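PDB 3TQK: phospho-2-dehydro-3-deoxyheptonate aldolase, which probably catalyses the stereospecific condensation of phosphoenolpyruvate with D-erythrose 4-phosphate to give DAHP, the first step of chorismate biosynthesis. Local coordinates for residues A[44-56]-A[334-346]. Residues are numbered along the deposited sequence; the frame is centred on the assembly and turned at random.
Sequences IHGNDDRVAVVVG and LEMLAEAVQVRRG
Asp49 meets both Arg344, the last residue of helix 327-344, and Arg345 just after it, through a different oxygen each. Arg345 takes the carboxylate: its NE lies 2.9 Å from Asp49 OD1 and its NH2 3.0 Å from the same oxygen, a side-on salt bridge closed on one atom. OD1 lies close to the guanidinium plane, yet both nitrogens come from above one face of the carboxylate, the carboxylate and guanidinium planes being 58° apart. NH2 of Arg345 also packs 3.3 Å from Arg50 CG, and Val341 CG1 covers one guanidinium face near its rim; the NH1 of Arg345 forms a second salt bridge, with Asp83. Arg344 uses the backbone instead, NH1 donating to Asp49 O at 2.9 Å with a bent N-H...O angle of 131°. A bridging water accepts from the same NH1 and donates to Arg50 O, while NE and NH2 of Arg344 go to Ile287 O and Ile293 O, so the guanidinium is fixed on several sides. Further from the helix end, the contact turns apolar. Val51 CG2 meets Val341 CG2 at 3.8 Å, and two residues further along the strand Val53 CG2 reaches Leu337 CD1 tip to tip at 3.7 Å, with Leu334 CD2 beside Val53 CG1. The axes of strand 51-56 and helix segment 334-344 approach to 10.0 Å and run nearly antiparallel (166°). This is the last layer of a TIM barrel: helix 327-344, after the eighth strand, packs on the outside of the first strand, where the barrel closes.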
ATOM      1  N   ILE A  44       7.096  24.717  -2.677  1.00 21.07           N
ATOM      2  CA  ILE A  44       7.141  23.473  -3.477  1.00 21.18           C
ATOM      3  C   ILE A  44       7.251  23.749  -4.983  1.00 22.08           C
ATOM      4  O   ILE A  44       7.955  23.032  -5.707  1.00 23.15           O
ATOM      5  CB  ILE A  44       5.883  22.570  -3.216  1.00 20.35           C
ATOM      6  CG1 ILE A  44       5.940  21.939  -1.826  1.00 19.92           C
ATOM      7  CG2 ILE A  44       5.777  21.460  -4.255  1.00 19.92           C
ATOM      8  CD1 ILE A  44       4.602  21.349  -1.322  1.00 19.40           C
ATOM      9  N   HIS A  45       6.567  24.801  -5.438  1.00 22.06           N
ATOM     10  CA  HIS A  45       6.536  25.184  -6.844  1.00 22.07           C
ATOM     11  C   HIS A  45       7.627  26.171  -7.233  1.00 23.07           C
ATOM     12  O   HIS A  45       7.756  26.521  -8.406  1.00 23.96           O
ATOM     13  CB  HIS A  45       5.172  25.772  -7.192  1.00 21.85           C
ATOM     14  CG  HIS A  45       4.102  24.742  -7.354  1.00 20.98           C
ATOM     15  ND1 HIS A  45       3.827  24.142  -8.563  1.00 20.14           N
ATOM     16  CD2 HIS A  45       3.233  24.214  -6.464  1.00 19.95           C
ATOM     17  CE1 HIS A  45       2.839  23.282  -8.409  1.00 20.96           C
ATOM     18  NE2 HIS A  45       2.458  23.306  -7.143  1.00 20.86           N
ATOM     19  N   GLY A  46       8.409  26.624  -6.259  1.00 23.28           N
ATOM     20  CA  GLY A  46       9.575  27.451  -6.539  1.00 24.22           C
ATOM     21  C   GLY A  46       9.313  28.939  -6.540  1.00 24.71           C
ATOM     22  O   GLY A  46      10.224  29.727  -6.810  1.00 26.02           O
ATOM     23  N   ASN A  47       8.083  29.330  -6.223  1.00 23.87           N
ATOM     24  CA  ASN A  47       7.697  30.733  -6.216  1.00 24.30           C
ATOM     25  C   ASN A  47       8.163  31.510  -4.974  1.00 24.47           C
ATOM     26  O   ASN A  47       8.059  32.745  -4.930  1.00 25.60           O
ATOM     27  CB  ASN A  47       6.186  30.841  -6.410  1.00 23.85           C
ATOM     28  CG  ASN A  47       5.741  30.263  -7.747  1.00 24.96           C
ATOM     29  OD1 ASN A  47       6.431  30.419  -8.764  1.00 26.11           O
ATOM     30  ND2 ASN A  47       4.597  29.596  -7.758  1.00 23.73           N
ATOM     31  N   ASP A  48       8.664  30.778  -3.979  1.00 23.76           N
ATOM     32  CA  ASP A  48       9.351  31.332  -2.820  1.00 24.09           C
ATOM     33  C   ASP A  48      10.643  30.527  -2.684  1.00 24.54           C
ATOM     34  O   ASP A  48      10.644  29.315  -2.930  1.00 24.11           O
ATOM     35  CB  ASP A  48       8.467  31.178  -1.576  1.00 23.85           C
ATOM     36  CG  ASP A  48       9.086  31.768  -0.310  1.00 24.45           C
ATOM     37  OD1 ASP A  48      10.056  32.550  -0.408  1.00 25.98           O
ATOM     38  OD2 ASP A  48       8.564  31.467   0.789  1.00 23.38           O
ATOM     39  N   ASP A  49      11.735  31.181  -2.297  1.00 25.53           N
ATOM     40  CA  ASP A  49      13.034  30.505  -2.229  1.00 26.26           C
ATOM     41  C   ASP A  49      13.504  30.245  -0.789  1.00 26.59           C
ATOM     42  O   ASP A  49      14.632  29.793  -0.557  1.00 27.26           O
ATOM     43  CB  ASP A  49      14.103  31.246  -3.058  1.00 27.32           C
ATOM     44  CG  ASP A  49      14.215  32.707  -2.718  1.00 28.38           C
ATOM     45  OD1 ASP A  49      13.574  33.137  -1.730  1.00 27.87           O
ATOM     46  OD2 ASP A  49      14.960  33.426  -3.449  1.00 31.00           O
ATOM     47  N   ARG A  50      12.633  30.534   0.168  1.00 26.04           N
ATOM     48  CA  ARG A  50      12.746  29.943   1.496  1.00 26.24           C
ATOM     49  C   ARG A  50      12.762  28.424   1.377  1.00 25.57           C
ATOM     50  O   ARG A  50      12.271  27.868   0.393  1.00 25.85           O
ATOM     51  CB  ARG A  50      11.575  30.361   2.380  1.00 25.34           C
ATOM     52  CG  ARG A  50      11.630  31.812   2.813  1.00 25.91           C
ATOM     53  CD  ARG A  50      10.661  32.085   3.943  1.00 24.95           C
ATOM     54  NE  ARG A  50       9.322  31.620   3.618  1.00 22.76           N
ATOM     55  CZ  ARG A  50       8.326  31.517   4.487  1.00 22.45           C
ATOM     56  NH1 ARG A  50       8.498  31.856   5.766  1.00 22.82           N
ATOM     57  NH2 ARG A  50       7.141  31.069   4.068  1.00 21.06           N
ATOM     58  N   VAL A  51      13.349  27.763   2.366  1.00 25.77           N
ATOM     59  CA  VAL A  51      13.397  26.310   2.400  1.00 25.17           C
ATOM     60  C   VAL A  51      12.422  25.836   3.485  1.00 24.41           C
ATOM     61  O   VAL A  51      12.335  26.450   4.534  1.00 24.94           O
ATOM     62  CB  VAL A  51      14.834  25.832   2.646  1.00 26.42           C
ATOM     63  CG1 VAL A  51      14.869  24.397   3.124  1.00 26.68           C
ATOM     64  CG2 VAL A  51      15.652  25.975   1.363  1.00 26.93           C
ATOM     65  N   ALA A  52      11.645  24.791   3.201  1.00 23.12           N
ATOM     66  CA  ALA A  52      10.693  24.229   4.165  1.00 22.54           C
ATOM     67  C   ALA A  52      11.417  23.209   5.029  1.00 23.25           C
ATOM     68  O   ALA A  52      12.226  22.432   4.515  1.00 23.79           O
ATOM     69  CB  ALA A  52       9.539  23.551   3.453  1.00 21.13           C
ATOM     70  N   VAL A  53      11.135  23.213   6.330  1.00 23.20           N
ATOM     71  CA  VAL A  53      11.789  22.298   7.257  1.00 23.87           C
ATOM     72  C   VAL A  53      10.732  21.604   8.084  1.00 23.05           C
ATOM     73  O   VAL A  53      10.024  22.249   8.872  1.00 23.17           O
ATOM     74  CB  VAL A  53      12.789  23.030   8.178  1.00 25.58           C
ATOM     75  CG1 VAL A  53      13.407  22.066   9.172  1.00 26.50           C
ATOM     76  CG2 VAL A  53      13.883  23.706   7.346  1.00 26.07           C
ATOM     77  N   VAL A  54      10.610  20.297   7.861  1.00 22.49           N
ATOM     78  CA  VAL A  54       9.678  19.442   8.578  1.00 21.56           C
ATOM     79  C   VAL A  54      10.489  18.762   9.657  1.00 23.09           C
ATOM     80  O   VAL A  54      11.297  17.880   9.377  1.00 23.04           O
ATOM     81  CB  VAL A  54       9.047  18.388   7.664  1.00 20.89           C
ATOM     82  CG1 VAL A  54       8.172  17.407   8.488  1.00 18.69           C
ATOM     83  CG2 VAL A  54       8.247  19.061   6.560  1.00 18.28           C
ATOM     84  N   VAL A  55      10.278  19.193  10.895  1.00 23.96           N
ATOM     85  CA  VAL A  55      11.181  18.862  11.963  1.00 25.51           C
ATOM     86  C   VAL A  55      10.393  18.460  13.193  1.00 26.13           C
ATOM     87  O   VAL A  55       9.435  19.120  13.578  1.00 25.61           O
ATOM     88  CB  VAL A  55      12.118  20.059  12.284  1.00 26.88           C
ATOM     89  CG1 VAL A  55      11.316  21.272  12.719  1.00 26.52           C
ATOM     90  CG2 VAL A  55      13.118  19.682  13.353  1.00 27.09           C
ATOM     91  N   GLY A  56      10.794  17.361  13.808  1.00 27.36           N
ATOM     92  CA  GLY A  56      10.163  16.931  15.039  1.00 28.30           C
ATOM     93  C   GLY A  56      10.524  15.508  15.376  1.00 29.23           C
ATOM     94  O   GLY A  56      11.419  14.936  14.752  1.00 29.14           O
ATOM     95  N   LEU A 334      19.045  24.643  11.897  1.00 37.74           N
ATOM     96  CA  LEU A 334      18.263  25.764  11.379  1.00 36.70           C
ATOM     97  C   LEU A 334      19.195  26.922  10.988  1.00 38.10           C
ATOM     98  O   LEU A 334      19.048  27.506   9.912  1.00 36.84           O
ATOM     99  CB  LEU A 334      17.206  26.218  12.389  1.00 36.25           C
ATOM    100  CG  LEU A 334      16.091  25.218  12.739  1.00 34.69           C
ATOM    101  CD1 LEU A 334      15.290  25.712  13.934  1.00 33.98           C
ATOM    102  CD2 LEU A 334      15.158  24.946  11.560  1.00 31.78           C
ATOM    103  N   GLU A 335      20.172  27.225  11.843  1.00 40.55           N
ATOM    104  CA  GLU A 335      21.180  28.238  11.525  1.00 42.33           C
ATOM    105  C   GLU A 335      21.837  27.924  10.180  1.00 41.89           C
ATOM    106  O   GLU A 335      21.959  28.797   9.323  1.00 41.63           O
ATOM    107  CB  GLU A 335      22.252  28.334  12.625  1.00 45.04           C
ATOM    108  CG  GLU A 335      21.780  28.972  13.942  1.00 47.37           C
ATOM    109  CD  GLU A 335      22.785  28.805  15.091  1.00 52.00           C
ATOM    110  OE1 GLU A 335      23.972  28.494  14.826  1.00 55.05           O
ATOM    111  OE2 GLU A 335      22.391  28.985  16.269  1.00 54.12           O
HETATM  112  N   MSE A 336      22.248  26.671  10.000  1.00 41.85           N
HETATM  113  CA  MSE A 336      22.895  26.250   8.762  1.00 41.75           C
HETATM  114  C   MSE A 336      21.996  26.448   7.550  1.00 39.54           C
HETATM  115  O   MSE A 336      22.466  26.889   6.504  1.00 39.50           O
HETATM  116  CB  MSE A 336      23.300  24.782   8.835  1.00 42.20           C
HETATM  117  CG  MSE A 336      24.470  24.507   9.748  1.00 45.64           C
HETATM  118 SE   MSE A 336      24.549  22.614  10.177  1.00 46.89          SE
HETATM  119  CE  MSE A 336      25.143  21.944   8.440  1.00 44.26           C
ATOM    120  N   LEU A 337      20.719  26.098   7.691  1.00 37.51           N
ATOM    121  CA  LEU A 337      19.761  26.221   6.587  1.00 35.87           C
ATOM    122  C   LEU A 337      19.466  27.684   6.235  1.00 35.96           C
ATOM    123  O   LEU A 337      19.356  28.033   5.055  1.00 34.99           O
ATOM    124  CB  LEU A 337      18.460  25.481   6.902  1.00 33.97           C
ATOM    125  CG  LEU A 337      18.560  23.964   6.729  1.00 33.50           C
ATOM    126  CD1 LEU A 337      17.512  23.262   7.543  1.00 32.94           C
ATOM    127  CD2 LEU A 337      18.435  23.577   5.259  1.00 32.60           C
ATOM    128  N   ALA A 338      19.347  28.525   7.263  1.00 36.84           N
ATOM    129  CA  ALA A 338      19.067  29.935   7.072  1.00 37.21           C
ATOM    130  C   ALA A 338      20.245  30.617   6.382  1.00 38.87           C
ATOM    131  O   ALA A 338      20.043  31.500   5.553  1.00 38.59           O
ATOM    132  CB  ALA A 338      18.745  30.611   8.408  1.00 37.73           C
ATOM    133  N   GLU A 339      21.469  30.201   6.709  1.00 40.68           N
ATOM    134  CA  GLU A 339      22.645  30.733   6.026  1.00 42.54           C
ATOM    135  C   GLU A 339      22.647  30.300   4.565  1.00 41.19           C
ATOM    136  O   GLU A 339      22.919  31.107   3.680  1.00 41.55           O
ATOM    137  CB  GLU A 339      23.952  30.286   6.689  1.00 45.00           C
ATOM    138  CG  GLU A 339      25.133  31.167   6.267  1.00 49.16           C
ATOM    139  CD  GLU A 339      26.495  30.659   6.725  1.00 55.16           C
ATOM    140  OE1 GLU A 339      26.635  29.465   7.086  1.00 58.87           O
ATOM    141  OE2 GLU A 339      27.444  31.472   6.715  1.00 59.93           O
ATOM    142  N   ALA A 340      22.359  29.022   4.326  1.00 39.53           N
ATOM    143  CA  ALA A 340      22.254  28.486   2.975  1.00 38.27           C
ATOM    144  C   ALA A 340      21.321  29.324   2.107  1.00 36.67           C
ATOM    145  O   ALA A 340      21.651  29.624   0.962  1.00 36.55           O
ATOM    146  CB  ALA A 340      21.766  27.042   3.013  1.00 37.19           C
ATOM    147  N   VAL A 341      20.162  29.690   2.650  1.00 35.25           N
ATOM    148  CA  VAL A 341      19.186  30.493   1.921  1.00 33.94           C
ATOM    149  C   VAL A 341      19.710  31.914   1.695  1.00 35.55           C
ATOM    150  O   VAL A 341      19.584  32.457   0.593  1.00 35.36           O
ATOM    151  CB  VAL A 341      17.821  30.535   2.640  1.00 32.76           C
ATOM    152  CG1 VAL A 341      16.876  31.548   1.974  1.00 31.22           C
ATOM    153  CG2 VAL A 341      17.188  29.151   2.650  1.00 30.10           C
ATOM    154  N   GLN A 342      20.320  32.511   2.713  1.00 36.75           N
ATOM    155  CA  GLN A 342      20.853  33.872   2.560  1.00 38.52           C
ATOM    156  C   GLN A 342      21.863  33.957   1.400  1.00 39.42           C
ATOM    157  O   GLN A 342      21.816  34.893   0.598  1.00 39.56           O
ATOM    158  CB  GLN A 342      21.462  34.375   3.872  1.00 39.91           C
ATOM    159  CG  GLN A 342      20.410  34.629   4.953  1.00 40.47           C
ATOM    160  CD  GLN A 342      20.975  34.608   6.362  1.00 42.31           C
ATOM    161  OE1 GLN A 342      22.166  34.791   6.563  1.00 45.95           O
ATOM    162  NE2 GLN A 342      20.114  34.391   7.343  1.00 42.35           N
ATOM    163  N   VAL A 343      22.737  32.958   1.294  1.00 39.97           N
ATOM    164  CA  VAL A 343      23.725  32.908   0.223  1.00 41.02           C
ATOM    165  C   VAL A 343      23.067  32.587  -1.117  1.00 39.82           C
ATOM    166  O   VAL A 343      23.502  33.061  -2.173  1.00 40.49           O
ATOM    167  CB  VAL A 343      24.831  31.878   0.535  1.00 42.28           C
ATOM    168  CG1 VAL A 343      25.747  31.667  -0.668  1.00 43.53           C
ATOM    169  CG2 VAL A 343      25.647  32.331   1.743  1.00 43.35           C
ATOM    170  N   ARG A 344      22.009  31.787  -1.075  1.00 38.28           N
ATOM    171  CA  ARG A 344      21.249  31.496  -2.275  1.00 36.99           C
ATOM    172  C   ARG A 344      20.759  32.794  -2.919  1.00 37.35           C
ATOM    173  O   ARG A 344      20.826  32.936  -4.135  1.00 37.24           O
ATOM    174  CB  ARG A 344      20.066  30.581  -1.961  1.00 35.08           C
ATOM    175  CG  ARG A 344      19.267  30.189  -3.163  1.00 33.15           C
ATOM    176  CD  ARG A 344      17.994  29.501  -2.764  1.00 32.02           C
ATOM    177  NE  ARG A 344      18.081  28.051  -2.863  1.00 30.33           N
ATOM    178  CZ  ARG A 344      17.093  27.224  -2.552  1.00 29.61           C
ATOM    179  NH1 ARG A 344      15.939  27.694  -2.094  1.00 29.15           N
ATOM    180  NH2 ARG A 344      17.263  25.910  -2.695  1.00 31.24           N
ATOM    181  N   ARG A 345      20.301  33.742  -2.102  1.00 37.77           N
ATOM    182  CA  ARG A 345      19.589  34.917  -2.611  1.00 38.08           C
ATOM    183  C   ARG A 345      20.437  35.992  -3.305  1.00 39.98           C
ATOM    184  O   ARG A 345      21.501  36.398  -2.817  1.00 40.85           O
ATOM    185  CB  ARG A 345      18.763  35.572  -1.504  1.00 37.85           C
ATOM    186  CG  ARG A 345      17.567  34.731  -1.072  1.00 37.07           C
ATOM    187  CD  ARG A 345      16.492  35.585  -0.440  1.00 37.56           C
ATOM    188  NE  ARG A 345      15.301  34.807  -0.121  1.00 36.30           N
ATOM    189  CZ  ARG A 345      14.929  34.437   1.100  1.00 34.86           C
ATOM    190  NH1 ARG A 345      15.636  34.779   2.173  1.00 35.94           N
ATOM    191  NH2 ARG A 345      13.817  33.738   1.246  1.00 33.41           N
ATOM    192  N   GLY A 346      19.896  36.435  -4.447  1.00 40.31           N
ATOM    193  CA  GLY A 346      20.417  37.506  -5.256  1.00 41.65           C
ATOM    194  C   GLY A 346      19.498  38.692  -5.105  1.00 41.89           C
ATOM    195  O   GLY A 346      18.279  38.528  -4.927  1.00 39.19           O
ATOM    196  OXT GLY A 346      20.007  39.842  -5.157  1.00 43.74           O
TER
HETATM  197  O   HOH W   1      13.498  26.486  -1.600  1.00  2.00           O